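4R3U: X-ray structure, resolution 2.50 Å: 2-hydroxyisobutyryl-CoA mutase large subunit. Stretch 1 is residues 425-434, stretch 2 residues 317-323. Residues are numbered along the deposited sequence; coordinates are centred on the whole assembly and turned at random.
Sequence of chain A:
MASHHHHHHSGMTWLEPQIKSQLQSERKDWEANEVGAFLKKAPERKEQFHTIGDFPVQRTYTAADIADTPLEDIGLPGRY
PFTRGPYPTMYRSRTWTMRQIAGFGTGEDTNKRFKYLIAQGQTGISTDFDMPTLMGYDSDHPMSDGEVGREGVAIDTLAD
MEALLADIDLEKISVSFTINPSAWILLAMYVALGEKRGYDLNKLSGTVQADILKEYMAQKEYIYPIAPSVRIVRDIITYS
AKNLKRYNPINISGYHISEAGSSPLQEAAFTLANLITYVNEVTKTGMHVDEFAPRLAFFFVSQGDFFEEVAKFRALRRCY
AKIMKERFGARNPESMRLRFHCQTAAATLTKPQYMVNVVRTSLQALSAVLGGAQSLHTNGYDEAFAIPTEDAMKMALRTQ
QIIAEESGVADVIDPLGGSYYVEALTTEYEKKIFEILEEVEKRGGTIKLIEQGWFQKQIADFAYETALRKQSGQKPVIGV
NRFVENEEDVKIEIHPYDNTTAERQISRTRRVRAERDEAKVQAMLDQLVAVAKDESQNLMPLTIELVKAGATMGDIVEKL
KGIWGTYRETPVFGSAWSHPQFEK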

# COMPACT_ATOMS: atom_id res chain seq x y z
N LEU A 425 18.25 11.01 8.66
CA LEU A 425 17.13 11.91 8.40
C LEU A 425 16.42 12.31 9.70
O LEU A 425 16.08 13.49 9.84
CB LEU A 425 16.16 11.28 7.39
CG LEU A 425 15.27 12.24 6.57
CD1 LEU A 425 16.08 13.42 5.96
CD2 LEU A 425 14.51 11.49 5.50
N THR A 426 16.23 11.35 10.66
CA THR A 426 15.66 11.63 11.99
C THR A 426 16.52 12.72 12.67
O THR A 426 15.98 13.71 13.20
CB THR A 426 15.62 10.35 12.85
OG1 THR A 426 14.82 9.36 12.21
CG2 THR A 426 15.13 10.60 14.29
N THR A 427 17.85 12.56 12.60
CA THR A 427 18.80 13.51 13.20
C THR A 427 18.80 14.90 12.51
O THR A 427 18.94 15.91 13.20
CB THR A 427 20.16 12.83 13.41
OG1 THR A 427 19.98 11.70 14.29
CG2 THR A 427 21.20 13.78 13.98
N GLU A 428 18.65 14.92 11.18
CA GLU A 428 18.59 16.12 10.35
C GLU A 428 17.33 16.90 10.71
O GLU A 428 17.42 18.10 10.99
CB GLU A 428 18.63 15.78 8.84
CG GLU A 428 19.99 16.03 8.21
CD GLU A 428 20.41 17.50 8.17
OE1 GLU A 428 21.24 17.90 9.01
OE2 GLU A 428 19.90 18.24 7.30
N TYR A 429 16.17 16.21 10.80
CA TYR A 429 14.92 16.82 11.23
C TYR A 429 15.03 17.48 12.62
O TYR A 429 14.67 18.64 12.76
CB TYR A 429 13.74 15.82 11.16
CG TYR A 429 12.96 15.99 9.88
CD1 TYR A 429 11.91 16.91 9.80
CD2 TYR A 429 13.38 15.36 8.71
CE1 TYR A 429 11.26 17.14 8.59
CE2 TYR A 429 12.72 15.57 7.50
CZ TYR A 429 11.66 16.46 7.45
OH TYR A 429 11.06 16.71 6.24
N GLU A 430 15.59 16.75 13.62
CA GLU A 430 15.82 17.21 14.99
C GLU A 430 16.54 18.57 15.04
O GLU A 430 16.01 19.54 15.57
CB GLU A 430 16.62 16.14 15.76
CG GLU A 430 16.77 16.46 17.23
CD GLU A 430 17.89 15.76 17.97
OE1 GLU A 430 18.03 16.00 19.19
OE2 GLU A 430 18.66 15.03 17.32
N LYS A 431 17.73 18.64 14.42
CA LYS A 431 18.56 19.83 14.33
C LYS A 431 17.83 20.98 13.63
O LYS A 431 17.82 22.10 14.16
CB LYS A 431 19.91 19.51 13.67
CG LYS A 431 20.78 18.58 14.53
CD LYS A 431 21.99 18.03 13.77
CE LYS A 431 22.87 17.15 14.64
NZ LYS A 431 23.91 16.44 13.84
N LYS A 432 17.18 20.70 12.48
CA LYS A 432 16.43 21.71 11.71
C LYS A 432 15.23 22.21 12.47
O LYS A 432 14.95 23.41 12.41
CB LYS A 432 16.06 21.20 10.31
CG LYS A 432 17.23 21.03 9.33
CD LYS A 432 17.75 22.33 8.73
CE LYS A 432 19.16 22.15 8.21
NZ LYS A 432 19.85 23.45 8.00
N ILE A 433 14.57 21.32 13.26
CA ILE A 433 13.44 21.68 14.14
C ILE A 433 13.92 22.62 15.24
O ILE A 433 13.32 23.67 15.44
CB ILE A 433 12.73 20.42 14.73
CG1 ILE A 433 11.80 19.73 13.70
CG2 ILE A 433 11.98 20.74 16.06
CD1 ILE A 433 11.64 18.16 13.94
N PHE A 434 15.02 22.26 15.95
CA PHE A 434 15.54 23.09 17.04
C PHE A 434 15.96 24.49 16.59
O PHE A 434 15.68 25.47 17.28
CB PHE A 434 16.64 22.38 17.85
CG PHE A 434 16.07 21.38 18.82
CD1 PHE A 434 15.11 21.76 19.75
CD2 PHE A 434 16.51 20.06 18.82
CE1 PHE A 434 14.57 20.82 20.63
CE2 PHE A 434 15.96 19.13 19.70
CZ PHE A 434 15.00 19.51 20.60
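Stretch 2, residues 317-323: RRCYAKI

Residues 317-323 are helical throughout, as are residues 425-434, and both segments are interior parts of longer helices. Within stretch 2 the i to i+4 ladder runs from Ala321 N to Arg317 O (3.1 Å), Lys322 N to Arg318 O (3.1 Å) and Ile323 N to Cys319 O (2.9 Å). The two axes approach to 9.9 Å and run in broadly the same direction, with a signed crossing angle of -46°. The backbones come nearest at Glu430 CA and Cys319 CA, 6.2 Å apart. Together the stretches bury 418 Å².

Glu430 is the polar centre of the contact. Its CA-to-CB bond points toward stretch 2, and its extended side chain (chi1 and chi2 both t) carries the carboxylate between two basic residues one helical turn apart. Glu430 OE2 accepts a hydrogen bond from Arg318 NH1 at 3.0 Å, a salt bridge, and a weak one from Arg318 NE at 3.2 Å; Glu430 OE1 forms a second salt bridge with Lys322 NZ at 2.7 Å. Arg318 NH1 also donates to Thr427 OG1 at 2.7 Å. Glutamate and threonine both meet the guanidinium at its edge, near its plane, while Thr426 CG2 lies over one face, 4.0 Å from Arg318 NH2.

Beyond the charges, toward the C-terminal end of stretch 1, the packing becomes apolar around Cys319. Cys319 SG lies 3.6 Å from Glu430 CG, 3.8 Å from Ile433 CG2 and 3.7 Å from Phe434 CE2, and approaches the phenylalanine ring obliquely, 4.2 Å from the centroid. Phe434 starts sideways, but its end comes nearer: Phe434 CZ reaches Cys319 CA at 3.7 Å and Lys322 CB at 4.1 Å, while Ile323 CG1 meets the ring edge, 3.7 Å from Phe434 CE1. Tyr320, Glu428 and Lys431 point away and make no contact.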

# COMPACT_ATOMS: atom_id res chain seq x y z
N ARG A 317 9.19 12.94 18.40
CA ARG A 317 9.22 12.27 19.70
C ARG A 317 10.47 12.62 20.48
O ARG A 317 10.37 12.82 21.69
CB ARG A 317 9.09 10.76 19.56
CG ARG A 317 7.64 10.27 19.59
CD ARG A 317 7.53 8.80 19.97
NE ARG A 317 8.20 7.95 18.99
CZ ARG A 317 7.62 7.40 17.93
NH1 ARG A 317 6.31 7.54 17.74
NH2 ARG A 317 8.33 6.69 17.07
N ARG A 318 11.64 12.67 19.79
CA ARG A 318 12.95 12.98 20.40
C ARG A 318 13.02 14.44 20.85
O ARG A 318 13.45 14.71 21.97
CB ARG A 318 14.11 12.64 19.44
CG ARG A 318 15.50 12.80 20.07
CD ARG A 318 16.49 11.84 19.46
NE ARG A 318 17.11 12.38 18.26
CZ ARG A 318 17.66 11.65 17.30
NH1 ARG A 318 18.25 12.24 16.27
NH2 ARG A 318 17.64 10.32 17.36
N CYS A 319 12.59 15.37 19.97
CA CYS A 319 12.55 16.82 20.21
C CYS A 319 11.63 17.14 21.39
O CYS A 319 12.03 17.88 22.30
CB CYS A 319 12.11 17.55 18.94
SG CYS A 319 13.32 17.50 17.60
N TYR A 320 10.44 16.53 21.39
CA TYR A 320 9.46 16.67 22.45
C TYR A 320 10.02 16.22 23.79
O TYR A 320 9.86 16.96 24.77
CB TYR A 320 8.19 15.87 22.12
CG TYR A 320 7.16 15.90 23.23
CD1 TYR A 320 6.41 17.05 23.49
CD2 TYR A 320 6.94 14.78 24.03
CE1 TYR A 320 5.46 17.08 24.51
CE2 TYR A 320 5.99 14.80 25.05
CZ TYR A 320 5.26 15.95 25.28
OH TYR A 320 4.32 15.98 26.29
N ALA A 321 10.66 15.02 23.85
CA ALA A 321 11.27 14.50 25.08
C ALA A 321 12.29 15.50 25.65
O ALA A 321 12.20 15.86 26.83
CB ALA A 321 11.93 13.17 24.83
N LYS A 322 13.22 15.98 24.76
CA LYS A 322 14.28 16.91 25.11
C LYS A 322 13.76 18.23 25.65
O LYS A 322 14.30 18.73 26.63
CB LYS A 322 15.27 17.09 23.94
CG LYS A 322 16.13 15.86 23.72
CD LYS A 322 17.00 15.92 22.47
CE LYS A 322 17.98 14.77 22.49
NZ LYS A 322 19.01 14.88 21.42
N ILE A 323 12.69 18.77 25.03
CA ILE A 323 12.05 20.05 25.40
C ILE A 323 11.44 19.95 26.79
O ILE A 323 11.71 20.78 27.65
CB ILE A 323 11.01 20.49 24.33
CG1 ILE A 323 11.69 20.89 22.99
CG2 ILE A 323 10.11 21.62 24.83
CD1 ILE A 323 10.67 20.90 21.73